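Side-chain contacts in paenibacillus xanthan lyase (Paenibacillus, PDB 6F2P), which cleaves xanthan by eliminative scission at the terminal mannosyl-glucuronosyl linkage of its side chains, as expected of a xanthan lyase of polysaccharide lyase family 8: residues N59-G64 and I70-R75; V218-Y223 and E395-E400; D431-P436 and N443-A448; S579-N584 and S588-T593. All coordinates share one frame; numbering follows the deposited sequence.

Interaction 1 (N59-G64 and I70-R75); sequences NDAPFG and ITTTYR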
loop_
_atom_site.group_PDB
_atom_site.type_symbol
_atom_site.label_atom_id
_atom_site.label_comp_id
_atom_site.label_asym_id
_atom_site.label_seq_id
_atom_site.Cartn_x
_atom_site.Cartn_y
_atom_site.Cartn_z
ATOM N N ASN A 59 17.100 -5.766 47.140
ATOM C CA ASN A 59 17.162 -4.320 47.262
ATOM C C ASN A 59 16.843 -3.622 45.946
ATOM O O ASN A 59 16.353 -2.495 45.927
ATOM C CB ASN A 59 18.531 -3.880 47.785
ATOM C CG ASN A 59 18.580 -3.822 49.301
ATOM O OD1 ASN A 59 17.568 -3.550 49.960
ATOM N ND2 ASN A 59 19.759 -4.078 49.863
ATOM N N ASP A 60 17.107 -4.301 44.839
ATOM C CA ASP A 60 16.876 -3.700 43.537
ATOM C C ASP A 60 15.390 -3.738 43.195
ATOM O O ASP A 60 14.983 -3.391 42.082
ATOM C CB ASP A 60 17.721 -4.391 42.459
ATOM C CG ASP A 60 17.215 -5.787 42.099
ATOM O OD1 ASP A 60 16.337 -6.338 42.801
ATOM O OD2 ASP A 60 17.719 -6.352 41.104
ATOM N N ALA A 61 14.591 -4.188 44.158
ATOM C CA ALA A 61 13.152 -4.271 43.978
ATOM C C ALA A 61 12.432 -3.889 45.256
ATOM O O ALA A 61 11.775 -4.733 45.864
ATOM C CB ALA A 61 12.752 -5.671 43.548
ATOM N N PRO A 62 12.547 -2.615 45.666
ATOM C CA PRO A 62 11.899 -2.145 46.899
ATOM C C PRO A 62 10.392 -2.029 46.727
ATOM O O PRO A 62 9.927 -1.768 45.621
ATOM C CB PRO A 62 12.495 -0.753 47.098
ATOM C CG PRO A 62 12.863 -0.303 45.717
ATOM C CD PRO A 62 13.281 -1.538 44.977
ATOM N N PHE A 63 9.637 -2.205 47.804
ATOM C CA PHE A 63 8.187 -2.190 47.694
ATOM C C PHE A 63 7.540 -0.926 48.230
ATOM O O PHE A 63 8.173 -0.128 48.932
ATOM C CB PHE A 63 7.584 -3.409 48.385
ATOM C CG PHE A 63 7.885 -4.689 47.690
ATOM C CD1 PHE A 63 7.431 -4.908 46.398
ATOM C CD2 PHE A 63 8.634 -5.672 48.312
ATOM C CE1 PHE A 63 7.720 -6.083 45.739
ATOM C CE2 PHE A 63 8.924 -6.855 47.659
ATOM C CZ PHE A 63 8.468 -7.059 46.372
ATOM N N GLY A 64 6.268 -0.755 47.882
ATOM C CA GLY A 64 5.450 0.292 48.452
ATOM C C GLY A 64 4.933 1.295 47.447
ATOM O O GLY A 64 3.807 1.783 47.579
ATOM N N ILE A 70 7.279 -5.880 41.855
ATOM C CA ILE A 70 6.533 -7.137 41.791
ATOM C C ILE A 70 7.117 -8.070 40.723
ATOM O O ILE A 70 7.479 -9.213 41.006
ATOM C CB ILE A 70 5.033 -6.892 41.503
ATOM C CG1 ILE A 70 4.428 -5.973 42.569
ATOM C CG2 ILE A 70 4.272 -8.209 41.430
ATOM C CD1 ILE A 70 4.414 -6.580 43.948
ATOM N N THR A 71 7.218 -7.569 39.498
ATOM C CA THR A 71 7.718 -8.354 38.380
ATOM C C THR A 71 9.169 -8.751 38.601
ATOM O O THR A 71 9.557 -9.907 38.368
ATOM C CB THR A 71 7.614 -7.553 37.056
ATOM O OG1 THR A 71 6.239 -7.291 36.758
ATOM C CG2 THR A 71 8.248 -8.312 35.893
ATOM N N THR A 72 9.967 -7.782 39.048
ATOM C CA THR A 72 11.402 -7.983 39.234
ATOM C C THR A 72 11.661 -9.087 40.245
ATOM O O THR A 72 12.487 -9.979 40.012
ATOM C CB THR A 72 12.093 -6.700 39.709
ATOM O OG1 THR A 72 11.676 -5.614 38.881
ATOM C CG2 THR A 72 13.595 -6.836 39.613
ATOM N N THR A 73 10.937 -9.029 41.359
ATOM C CA THR A 73 11.082 -10.020 42.410
ATOM C C THR A 73 10.777 -11.408 41.866
ATOM O O THR A 73 11.573 -12.340 42.050
ATOM C CB THR A 73 10.154 -9.715 43.605
ATOM O OG1 THR A 73 10.481 -8.434 44.161
ATOM C CG2 THR A 73 10.292 -10.781 44.669
ATOM N N TYR A 74 9.634 -11.542 41.182
ATOM C CA TYR A 74 9.210 -12.847 40.675
ATOM C C TYR A 74 10.123 -13.357 39.570
ATOM O O TYR A 74 10.315 -14.562 39.436
ATOM C CB TYR A 74 7.765 -12.828 40.197
ATOM C CG TYR A 74 6.741 -12.942 41.300
ATOM C CD1 TYR A 74 6.807 -13.960 42.242
ATOM C CD2 TYR A 74 5.700 -12.028 41.400
ATOM C CE1 TYR A 74 5.858 -14.061 43.262
ATOM C CE2 TYR A 74 4.755 -12.121 42.406
ATOM C CZ TYR A 74 4.838 -13.135 43.334
ATOM O OH TYR A 74 3.892 -13.217 44.330
ATOM N N ARG A 75 10.698 -12.457 38.780
ATOM C CA ARG A 75 11.666 -12.905 37.781
ATOM C C ARG A 75 12.919 -13.459 38.457
ATOM O O ARG A 75 13.446 -14.501 38.047
ATOM C CB ARG A 75 12.006 -11.799 36.778
ATOM C CG ARG A 75 10.820 -11.399 35.927
ATOM C CD ARG A 75 11.150 -10.432 34.802
ATOM N NE ARG A 75 10.018 -10.352 33.880
ATOM C CZ ARG A 75 9.970 -9.592 32.790
ATOM N NH1 ARG A 75 11.002 -8.823 32.466
ATOM N NH2 ARG A 75 8.883 -9.606 32.019
HETATM O O HOH W 1 12.480 -3.473 40.393
HETATM O O HOH W 2 11.936 -7.245 46.540
#

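Interaction 2 (V218-Y223 and E395-E400); sequences VQHTYY and ESINAE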
loop_
_atom_site.group_PDB
_atom_site.type_symbol
_atom_site.label_atom_id
_atom_site.label_comp_id
_atom_site.label_asym_id
_atom_site.label_seq_id
_atom_site.Cartn_x
_atom_site.Cartn_y
_atom_site.Cartn_z
ATOM N N VAL A 218 0.274 -3.452 11.295
ATOM C CA VAL A 218 0.225 -2.096 11.808
ATOM C C VAL A 218 -0.181 -2.107 13.269
ATOM O O VAL A 218 -1.084 -2.836 13.661
ATOM C CB VAL A 218 -0.778 -1.243 11.010
ATOM C CG1 VAL A 218 -1.068 0.078 11.717
ATOM C CG2 VAL A 218 -0.258 -1.009 9.609
ATOM N N GLN A 219 0.490 -1.299 14.076
ATOM C CA GLN A 219 0.125 -1.151 15.475
ATOM C C GLN A 219 0.284 0.321 15.827
ATOM O O GLN A 219 0.953 1.063 15.102
ATOM C CB GLN A 219 0.989 -2.053 16.362
ATOM C CG GLN A 219 0.550 -2.120 17.818
ATOM C CD GLN A 219 -0.916 -2.504 17.996
ATOM O OE1 GLN A 219 -1.733 -1.673 18.391
ATOM N NE2 GLN A 219 -1.247 -3.770 17.733
ATOM N N HIS A 220 -0.348 0.742 16.917
ATOM C CA HIS A 220 -0.444 2.159 17.268
ATOM C C HIS A 220 -1.059 2.950 16.128
ATOM O O HIS A 220 -0.698 4.106 15.881
ATOM C CB HIS A 220 0.904 2.729 17.697
ATOM C CG HIS A 220 1.383 2.183 19.004
ATOM N ND1 HIS A 220 2.464 2.709 19.683
ATOM C CD2 HIS A 220 0.929 1.160 19.761
ATOM C CE1 HIS A 220 2.653 2.028 20.799
ATOM N NE2 HIS A 220 1.734 1.078 20.868
ATOM N N THR A 221 -1.977 2.276 15.438
ATOM C CA THR A 221 -2.830 2.855 14.408
ATOM C C THR A 221 -2.149 3.187 13.075
ATOM O O THR A 221 -2.747 2.984 12.020
ATOM C CB THR A 221 -3.625 4.068 14.940
ATOM O OG1 THR A 221 -4.243 3.715 16.181
ATOM C CG2 THR A 221 -4.710 4.463 13.959
ATOM N N TYR A 222 -0.912 3.680 13.109
ATOM C CA TYR A 222 -0.282 4.202 11.890
ATOM C C TYR A 222 1.161 3.760 11.647
ATOM O O TYR A 222 1.874 4.420 10.889
ATOM C CB TYR A 222 -0.299 5.738 11.893
ATOM C CG TYR A 222 -1.643 6.364 12.185
ATOM C CD1 TYR A 222 -2.689 6.274 11.275
ATOM C CD2 TYR A 222 -1.863 7.059 13.368
ATOM C CE1 TYR A 222 -3.926 6.856 11.537
ATOM C CE2 TYR A 222 -3.096 7.639 13.644
ATOM C CZ TYR A 222 -4.122 7.538 12.725
ATOM O OH TYR A 222 -5.347 8.116 13.000
ATOM N N TYR A 223 1.611 2.676 12.274
ATOM C CA TYR A 223 3.028 2.332 12.177
ATOM C C TYR A 223 3.285 0.906 11.722
ATOM O O TYR A 223 2.614 -0.026 12.152
ATOM C CB TYR A 223 3.771 2.636 13.492
ATOM C CG TYR A 223 3.510 4.044 13.957
ATOM C CD1 TYR A 223 2.418 4.327 14.759
ATOM C CD2 TYR A 223 4.316 5.101 13.550
ATOM C CE1 TYR A 223 2.139 5.603 15.158
ATOM C CE2 TYR A 223 4.046 6.397 13.954
ATOM C CZ TYR A 223 2.951 6.638 14.759
ATOM O OH TYR A 223 2.646 7.909 15.178
ATOM N N GLU A 395 7.954 6.326 15.011
ATOM C CA GLU A 395 7.391 6.425 16.341
ATOM C C GLU A 395 8.452 6.722 17.380
ATOM O O GLU A 395 9.481 6.046 17.458
ATOM C CB GLU A 395 6.643 5.161 16.732
ATOM C CG GLU A 395 5.960 5.319 18.071
ATOM C CD GLU A 395 5.293 4.060 18.552
ATOM O OE1 GLU A 395 4.084 4.128 18.854
ATOM O OE2 GLU A 395 5.975 3.017 18.646
ATOM N N SER A 396 8.197 7.745 18.183
ATOM C CA SER A 396 9.020 7.998 19.348
ATOM C C SER A 396 8.113 8.289 20.531
ATOM O O SER A 396 7.416 9.311 20.565
ATOM C CB SER A 396 9.970 9.163 19.097
ATOM O OG SER A 396 10.770 9.394 20.244
ATOM N N ILE A 397 8.087 7.364 21.484
ATOM C CA ILE A 397 7.406 7.599 22.755
ATOM C C ILE A 397 8.298 7.132 23.889
ATOM O O ILE A 397 9.233 6.358 23.663
ATOM C CB ILE A 397 6.073 6.859 22.839
ATOM C CG1 ILE A 397 6.290 5.356 22.666
ATOM C CG2 ILE A 397 5.111 7.397 21.803
ATOM C CD1 ILE A 397 5.005 4.579 22.523
ATOM N N ASN A 398 8.010 7.612 25.098
ATOM C CA ASN A 398 8.767 7.244 26.296
ATOM C C ASN A 398 10.264 7.320 26.114
ATOM O O ASN A 398 10.982 6.465 26.630
ATOM C CB ASN A 398 8.424 5.827 26.766
ATOM C CG ASN A 398 6.944 5.542 26.720
ATOM O OD1 ASN A 398 6.122 6.389 27.086
ATOM N ND2 ASN A 398 6.588 4.346 26.245
ATOM N N ALA A 399 10.726 8.325 25.373
ATOM C CA ALA A 399 12.155 8.583 25.206
ATOM C C ALA A 399 12.839 7.434 24.504
ATOM O O ALA A 399 14.017 7.151 24.759
ATOM C CB ALA A 399 12.823 8.844 26.554
ATOM N N GLU A 400 12.090 6.769 23.630
ATOM C CA GLU A 400 12.641 5.728 22.773
ATOM C C GLU A 400 12.676 6.202 21.323
ATOM O O GLU A 400 11.835 7.010 20.904
ATOM C CB GLU A 400 11.824 4.442 22.883
ATOM C CG GLU A 400 11.817 3.826 24.266
ATOM C CD GLU A 400 11.377 2.374 24.251
ATOM O OE1 GLU A 400 10.155 2.113 24.298
ATOM O OE2 GLU A 400 12.261 1.490 24.186
#

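Interaction 3 (D431-P436 and N443-A448); sequences DNYRLP and NTTQTA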
loop_
_atom_site.group_PDB
_atom_site.type_symbol
_atom_site.label_atom_id
_atom_site.label_comp_id
_atom_site.label_asym_id
_atom_site.label_seq_id
_atom_site.Cartn_x
_atom_site.Cartn_y
_atom_site.Cartn_z
ATOM N N ASP A 431 25.290 8.608 11.358
ATOM C CA ASP A 431 24.733 9.951 11.327
ATOM C C ASP A 431 23.248 9.870 10.956
ATOM O O ASP A 431 22.898 9.733 9.776
ATOM C CB ASP A 431 25.492 10.826 10.332
ATOM C CG ASP A 431 24.977 12.252 10.305
ATOM O OD1 ASP A 431 23.971 12.534 11.003
ATOM O OD2 ASP A 431 25.567 13.091 9.578
ATOM N N ASN A 432 22.381 9.962 11.962
ATOM C CA ASN A 432 20.938 9.854 11.750
ATOM C C ASN A 432 20.330 11.036 11.003
ATOM O O ASN A 432 19.128 11.051 10.733
ATOM C CB ASN A 432 20.200 9.642 13.075
ATOM C CG ASN A 432 20.335 8.228 13.591
ATOM O OD1 ASN A 432 21.176 7.943 14.442
ATOM N ND2 ASN A 432 19.511 7.326 13.069
ATOM N N TYR A 433 21.155 12.025 10.675
ATOM C CA TYR A 433 20.705 13.127 9.831
ATOM C C TYR A 433 20.875 12.777 8.351
ATOM O O TYR A 433 20.341 13.458 7.473
ATOM C CB TYR A 433 21.460 14.412 10.164
ATOM C CG TYR A 433 21.245 14.916 11.578
ATOM C CD1 TYR A 433 20.046 15.507 11.954
ATOM C CD2 TYR A 433 22.251 14.820 12.530
ATOM C CE1 TYR A 433 19.851 15.971 13.245
ATOM C CE2 TYR A 433 22.068 15.282 13.818
ATOM C CZ TYR A 433 20.868 15.857 14.175
ATOM O OH TYR A 433 20.685 16.319 15.468
ATOM N N ARG A 434 21.606 11.695 8.094
ATOM C CA ARG A 434 21.919 11.252 6.742
ATOM C C ARG A 434 21.704 9.759 6.563
ATOM O O ARG A 434 22.640 9.030 6.218
ATOM C CB ARG A 434 23.371 11.587 6.400
ATOM C CG ARG A 434 23.625 13.080 6.277
ATOM C CD ARG A 434 25.025 13.380 5.765
ATOM N NE ARG A 434 25.155 14.794 5.422
ATOM C CZ ARG A 434 26.297 15.476 5.465
ATOM N NH1 ARG A 434 27.413 14.871 5.839
ATOM N NH2 ARG A 434 26.320 16.761 5.131
ATOM N N LEU A 435 20.474 9.307 6.797
ATOM C CA LEU A 435 20.103 7.915 6.561
ATOM C C LEU A 435 19.942 7.620 5.052
ATOM O O LEU A 435 19.382 8.435 4.302
ATOM C CB LEU A 435 18.815 7.590 7.314
ATOM C CG LEU A 435 18.925 7.666 8.837
ATOM C CD1 LEU A 435 17.595 7.343 9.522
ATOM C CD2 LEU A 435 20.025 6.731 9.312
ATOM N N PRO A 436 20.423 6.443 4.603
ATOM C CA PRO A 436 20.473 6.110 3.169
ATOM C C PRO A 436 19.132 6.243 2.459
ATOM O O PRO A 436 18.082 5.899 3.014
ATOM C CB PRO A 436 20.912 4.647 3.158
ATOM C CG PRO A 436 21.639 4.459 4.468
ATOM C CD PRO A 436 20.942 5.353 5.450
ATOM N N ASN A 443 21.046 18.343 8.455
ATOM C CA ASN A 443 21.199 18.413 9.908
ATOM C C ASN A 443 19.964 18.962 10.616
ATOM O O ASN A 443 20.049 19.885 11.422
ATOM C CB ASN A 443 22.435 19.234 10.265
ATOM C CG ASN A 443 22.844 19.076 11.719
ATOM O OD1 ASN A 443 23.414 18.054 12.109
ATOM N ND2 ASN A 443 22.568 20.096 12.525
ATOM N N THR A 444 18.809 18.396 10.302
ATOM C CA THR A 444 17.559 18.856 10.885
ATOM C C THR A 444 16.813 17.689 11.502
ATOM O O THR A 444 17.167 16.528 11.295
ATOM C CB THR A 444 16.653 19.530 9.835
ATOM O OG1 THR A 444 16.282 18.578 8.825
ATOM C CG2 THR A 444 17.375 20.700 9.189
ATOM N N THR A 445 15.784 18.007 12.275
ATOM C CA THR A 445 14.973 16.976 12.899
ATOM C C THR A 445 13.583 17.012 12.290
ATOM O O THR A 445 13.282 17.867 11.454
ATOM C CB THR A 445 14.863 17.171 14.425
ATOM O OG1 THR A 445 14.169 18.395 14.707
ATOM C CG2 THR A 445 16.248 17.191 15.070
ATOM N N GLN A 446 12.734 16.084 12.713
ATOM C CA GLN A 446 11.370 16.058 12.228
ATOM C C GLN A 446 10.466 15.561 13.332
ATOM O O GLN A 446 10.768 14.567 13.997
ATOM C CB GLN A 446 11.237 15.167 10.976
ATOM C CG GLN A 446 9.801 15.040 10.479
ATOM C CD GLN A 446 9.640 14.137 9.261
ATOM O OE1 GLN A 446 8.626 14.207 8.560
ATOM N NE2 GLN A 446 10.629 13.282 9.009
ATOM N N THR A 447 9.363 16.275 13.519
ATOM C CA THR A 447 8.333 15.908 14.476
ATOM C C THR A 447 7.950 14.428 14.362
ATOM O O THR A 447 7.645 13.934 13.271
ATOM C CB THR A 447 7.097 16.786 14.262
ATOM O OG1 THR A 447 7.471 18.156 14.452
ATOM C CG2 THR A 447 5.979 16.416 15.227
ATOM N N ALA A 448 7.979 13.735 15.495
ATOM C CA ALA A 448 7.662 12.320 15.548
ATOM C C ALA A 448 6.163 12.041 15.490
ATOM O O ALA A 448 5.340 12.937 15.661
ATOM C CB ALA A 448 8.235 11.713 16.802
HETATM O O HOH W 3 18.980 15.859 8.294
HETATM O O HOH W 4 21.797 15.969 6.973
#

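Interaction 4 (S579-N584 and S588-T593); sequences SWSSLN and SWKDST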
loop_
_atom_site.group_PDB
_atom_site.type_symbol
_atom_site.label_atom_id
_atom_site.label_comp_id
_atom_site.label_asym_id
_atom_site.label_seq_id
_atom_site.Cartn_x
_atom_site.Cartn_y
_atom_site.Cartn_z
ATOM N N SER A 579 26.516 6.805 21.834
ATOM C CA SER A 579 25.992 5.731 22.660
ATOM C C SER A 579 24.496 5.583 22.422
ATOM O O SER A 579 23.838 6.491 21.898
ATOM C CB SER A 579 26.276 5.997 24.145
ATOM O OG SER A 579 25.442 7.023 24.649
ATOM N N TRP A 580 23.954 4.445 22.833
ATOM C CA TRP A 580 22.534 4.162 22.666
ATOM C C TRP A 580 21.627 5.119 23.421
ATOM O O TRP A 580 20.441 5.228 23.106
ATOM C CB TRP A 580 22.250 2.721 23.074
ATOM C CG TRP A 580 22.778 1.781 22.072
ATOM C CD1 TRP A 580 24.014 1.213 22.052
ATOM C CD2 TRP A 580 22.100 1.322 20.900
ATOM N NE1 TRP A 580 24.144 0.412 20.946
ATOM C CE2 TRP A 580 22.982 0.465 20.221
ATOM C CE3 TRP A 580 20.825 1.542 20.367
ATOM C CZ2 TRP A 580 22.627 -0.174 19.039
ATOM C CZ3 TRP A 580 20.484 0.915 19.198
ATOM C CH2 TRP A 580 21.378 0.068 18.544
ATOM N N SER A 581 22.189 5.804 24.415
ATOM C CA SER A 581 21.433 6.727 25.255
ATOM C C SER A 581 20.794 7.833 24.439
ATOM O O SER A 581 19.705 8.306 24.768
ATOM C CB SER A 581 22.337 7.327 26.323
ATOM O OG SER A 581 22.518 6.401 27.376
ATOM N N SER A 582 21.486 8.238 23.378
ATOM C CA SER A 582 20.976 9.234 22.446
ATOM C C SER A 582 19.706 8.742 21.752
ATOM O O SER A 582 18.797 9.525 21.468
ATOM C CB SER A 582 22.035 9.560 21.399
ATOM O OG SER A 582 23.215 10.042 22.010
ATOM N N LEU A 583 19.636 7.442 21.487
ATOM C CA LEU A 583 18.469 6.897 20.803
ATOM C C LEU A 583 17.391 6.498 21.791
ATOM O O LEU A 583 16.190 6.628 21.504
ATOM C CB LEU A 583 18.841 5.689 19.943
ATOM C CG LEU A 583 19.669 5.945 18.687
ATOM C CD1 LEU A 583 21.162 6.054 19.022
ATOM C CD2 LEU A 583 19.413 4.846 17.671
ATOM N N ASN A 584 17.825 6.017 22.955
ATOM C CA ASN A 584 16.903 5.476 23.948
ATOM C C ASN A 584 17.354 5.788 25.360
ATOM O O ASN A 584 18.380 5.286 25.811
ATOM C CB ASN A 584 16.767 3.958 23.778
ATOM C CG ASN A 584 15.505 3.425 24.397
ATOM O OD1 ASN A 584 15.080 3.886 25.453
ATOM N ND2 ASN A 584 14.885 2.460 23.744
ATOM N N SER A 588 14.392 1.313 31.122
ATOM C CA SER A 588 14.757 -0.058 30.805
ATOM C C SER A 588 15.954 -0.141 29.879
ATOM O O SER A 588 16.713 -1.101 29.932
ATOM C CB SER A 588 13.577 -0.793 30.165
ATOM O OG SER A 588 12.461 -0.808 31.032
ATOM N N TRP A 589 16.136 0.852 29.023
ATOM C CA TRP A 589 17.100 0.676 27.944
ATOM C C TRP A 589 18.267 1.649 27.936
ATOM O O TRP A 589 19.188 1.495 27.129
ATOM C CB TRP A 589 16.389 0.693 26.593
ATOM C CG TRP A 589 15.595 -0.555 26.304
ATOM C CD1 TRP A 589 14.233 -0.704 26.393
ATOM C CD2 TRP A 589 16.113 -1.827 25.876
ATOM N NE1 TRP A 589 13.873 -1.987 26.039
ATOM C CE2 TRP A 589 15.003 -2.697 25.719
ATOM C CE3 TRP A 589 17.406 -2.314 25.615
ATOM C CZ2 TRP A 589 15.145 -4.029 25.310
ATOM C CZ3 TRP A 589 17.552 -3.634 25.212
ATOM C CH2 TRP A 589 16.424 -4.479 25.064
ATOM N N LYS A 590 18.229 2.641 28.823
ATOM C CA LYS A 590 19.307 3.617 28.908
ATOM C C LYS A 590 20.650 2.910 29.063
ATOM O O LYS A 590 20.799 2.036 29.919
ATOM C CB LYS A 590 19.067 4.571 30.073
ATOM C CG LYS A 590 19.933 5.818 30.049
ATOM C CD LYS A 590 19.927 6.512 31.410
ATOM C CE LYS A 590 20.247 5.519 32.523
ATOM N NZ LYS A 590 21.150 6.099 33.562
ATOM N N ASP A 591 21.601 3.278 28.205
ATOM C CA ASP A 591 22.934 2.670 28.150
ATOM C C ASP A 591 23.905 3.686 27.567
ATOM O O ASP A 591 23.834 4.023 26.384
ATOM C CB ASP A 591 22.922 1.400 27.290
ATOM C CG ASP A 591 24.307 0.740 27.161
ATOM O OD1 ASP A 591 25.360 1.412 27.278
ATOM O OD2 ASP A 591 24.342 -0.485 26.922
ATOM N N SER A 592 24.845 4.135 28.390
ATOM C CA SER A 592 25.698 5.256 28.020
ATOM C C SER A 592 27.077 4.858 27.531
ATOM O O SER A 592 27.876 5.729 27.183
ATOM C CB SER A 592 25.812 6.255 29.174
ATOM O OG SER A 592 24.554 6.848 29.456
ATOM N N THR A 593 27.354 3.558 27.498
ATOM C CA THR A 593 28.625 3.074 26.966
ATOM C C THR A 593 28.871 3.580 25.547
ATOM O O THR A 593 28.018 3.455 24.662
ATOM C CB THR A 593 28.702 1.546 26.965
ATOM O OG1 THR A 593 28.560 1.058 28.307
ATOM C CG2 THR A 593 30.039 1.092 26.395
HETATM O O HOH W 5 25.703 2.588 24.443
#

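Interaction 1 (N59-G64 and I70-R75)
F63 and A61 of the loop lean on the first turns of helix 68-85, and the apolar pair of the contact is F63 CE1 and I70 CD1, 3.8 Å apart, the two side chains crossing at about a right angle. Beside it, F63 CZ lies 3.3 Å from T73 OG1, a ring carbon next to a hydroxyl. With CG anti to the carbonyl carbon (chi1 -69°), F63 folds its ring back so that the carbonyl oxygen of A61, two residues earlier, lies over the ring centre, 3.9 Å above its plane. The methyl of A61 lies against both threonines, with CB 4.0 Å from T72 CB and 3.6 Å from T73 OG1. The polar links are made through water. One molecule donates to D60 O at 3.0 Å and to T72 OG1 at 2.7 Å, and a second donates to A61 O and to T73 OG1. Both threonine hydroxyls are also bonded to carbonyls one turn back, T72 to T68 and T73 to S69, while D60 OD2 reaches H76 further along the helix. This is a connecting loop folded back on the helix it leads into, within the N-terminal helical domain that forms an alpha/alpha toroid in family 8 lyases.

Interaction 2 (V218-Y223 and E395-E400)
At the junction between the helical domain and the super-sandwich domain, where family 8 lyases have their substrate cleft, H220 meets E395 and I397, and Y223 meets E395. H220 ND1 donates to E395 OE1 in a histidine-carboxylate hydrogen bond; the separation of 2.3 Å is too short to be trusted at this resolution. The oxygen lies at the edge of the imidazole, near its plane, while the carboxylate is turned 63° from the ring. E395 reaches this point as a stretched chain, CG being anti to the backbone N (chi1 -175°). Its other oxygen, OE2, is held by R283 in a salt bridge and by the hydroxyl of Y225. I397 CD1 touches the imidazole edge, 3.9 Å from H220 CE1. Nearer the backbone, E395 CB makes a CH-pi contact with Y223, 4.2 Å from the ring centroid and 21° off the normal, and Y222 CB backs the opposite face. Without the ring, as with an alanine at Y223, E395 CB would probably lose the face it rests on, leaving the glutamate less firmly placed beside H220. The beta-hairpin turn between strands 217-219 and 223-224 thus docks onto a super-sandwich loop, consistent with the cleft wall of this family.

Interaction 3 (D431-P436 and N443-A448)
Y433 O is gripped by two waters that tie it to the backbone of N443 and T444. One lies 2.9 Å from Y433 O and accepts from N443 N, also at 2.9 Å; the other bonds the same carbonyl and accepts from T444 N at 3.2 Å. Further acceptors compete for the protons of both waters. With CG anti to the backbone N (chi1 -166°), N443 brings OD1 over one face of the phenol ring although its CB points away; OD1 is displaced toward the rim, 3.5 Å from Y433 CD2, with the amide turned 43° from the ring. T444 O instead comes to the edge in the ring plane, 3.1 Å from Y433 CD1; its hydrogen bond is from H406 NE2. W405 stacks on the phenol, and N443 OD1 bonds a methylpentanediol, probably from the crystallisation liquor. A leucine in place of Y433 would probably leave T444 O without a ring edge beside it and W405 without its stacking partner. The backbone of Y433 is fixed by D431, whose OD1 accepts from Y433 N at 2.9 Å, 46° out of the carboxylate plane. This is an Asx turn overlapping the type I turn D431-R434, in loops at the two ends of edge strand 439-441 of the super-sandwich domain.

Interaction 4 (S579-N584 and S588-T593)
S581 directs its side chain toward segment 588-593. Its CB packs 3.6 Å from D591 O, and OG, anti to the carbonyl carbon (chi1 -79°), comes down between two oxygens. One is S592 OG at 2.9 Å, a hydrogen bond in which either hydroxyl could donate. The other is D591 O, also 2.9 Å from S581 OG, where a bond would be weak and is not settled because the same proton has a rival acceptor. The aliphatic CG of K590 flanks this hydroxyl. A water accepts a hydrogen bond from W580 N at 3.0 Å and donates toward D591 O and T593 O, though acceptors outnumber its protons, linking W580 to D591 and T593. N584 packs its amide on W589: CG is 3.6 Å from W589 CB, and ND2 lies 4.0 Å from W589 CG, with amide and indole planes 44° apart. The amide is held from beyond the segments, ND2 by E400 and OD1 by S586. Both tryptophans reach H288 of the helical domain, W589 edge-to-face, and W580 NE1 also bonds H425. D591 OD1 accepts from T593 N at 2.9 Å, nearly along its C-O bond. The Asx turn so formed closes the long connection between antiparallel neighbours 566-578 and 595-607, a loop of the super-sandwich that leans on the helical domain.

Interactions 2, 3 and 4 form a connected group, with centres 17 to 18 Å apart. Interaction 2 joins interaction 4 through E400 OE2 and N584 ND2, a probable hydrogen bond of 2.8 Å, and packs on interaction 3 where S396 CB meets A448 CB at 3.8 Å. R283 ties the set to the helical domain: it pairs with both E395 and E400, and R287 adds a second charge on E400. Interactions 3 and 4 come within about 5 Å at their nearest atoms. Interaction 1 stands apart in the helical domain, its centre 23 Å from that of interaction 4, with nearest atoms about 8 Å apart and no touch, away from the interdomain region where the family's catalytic cleft is expected.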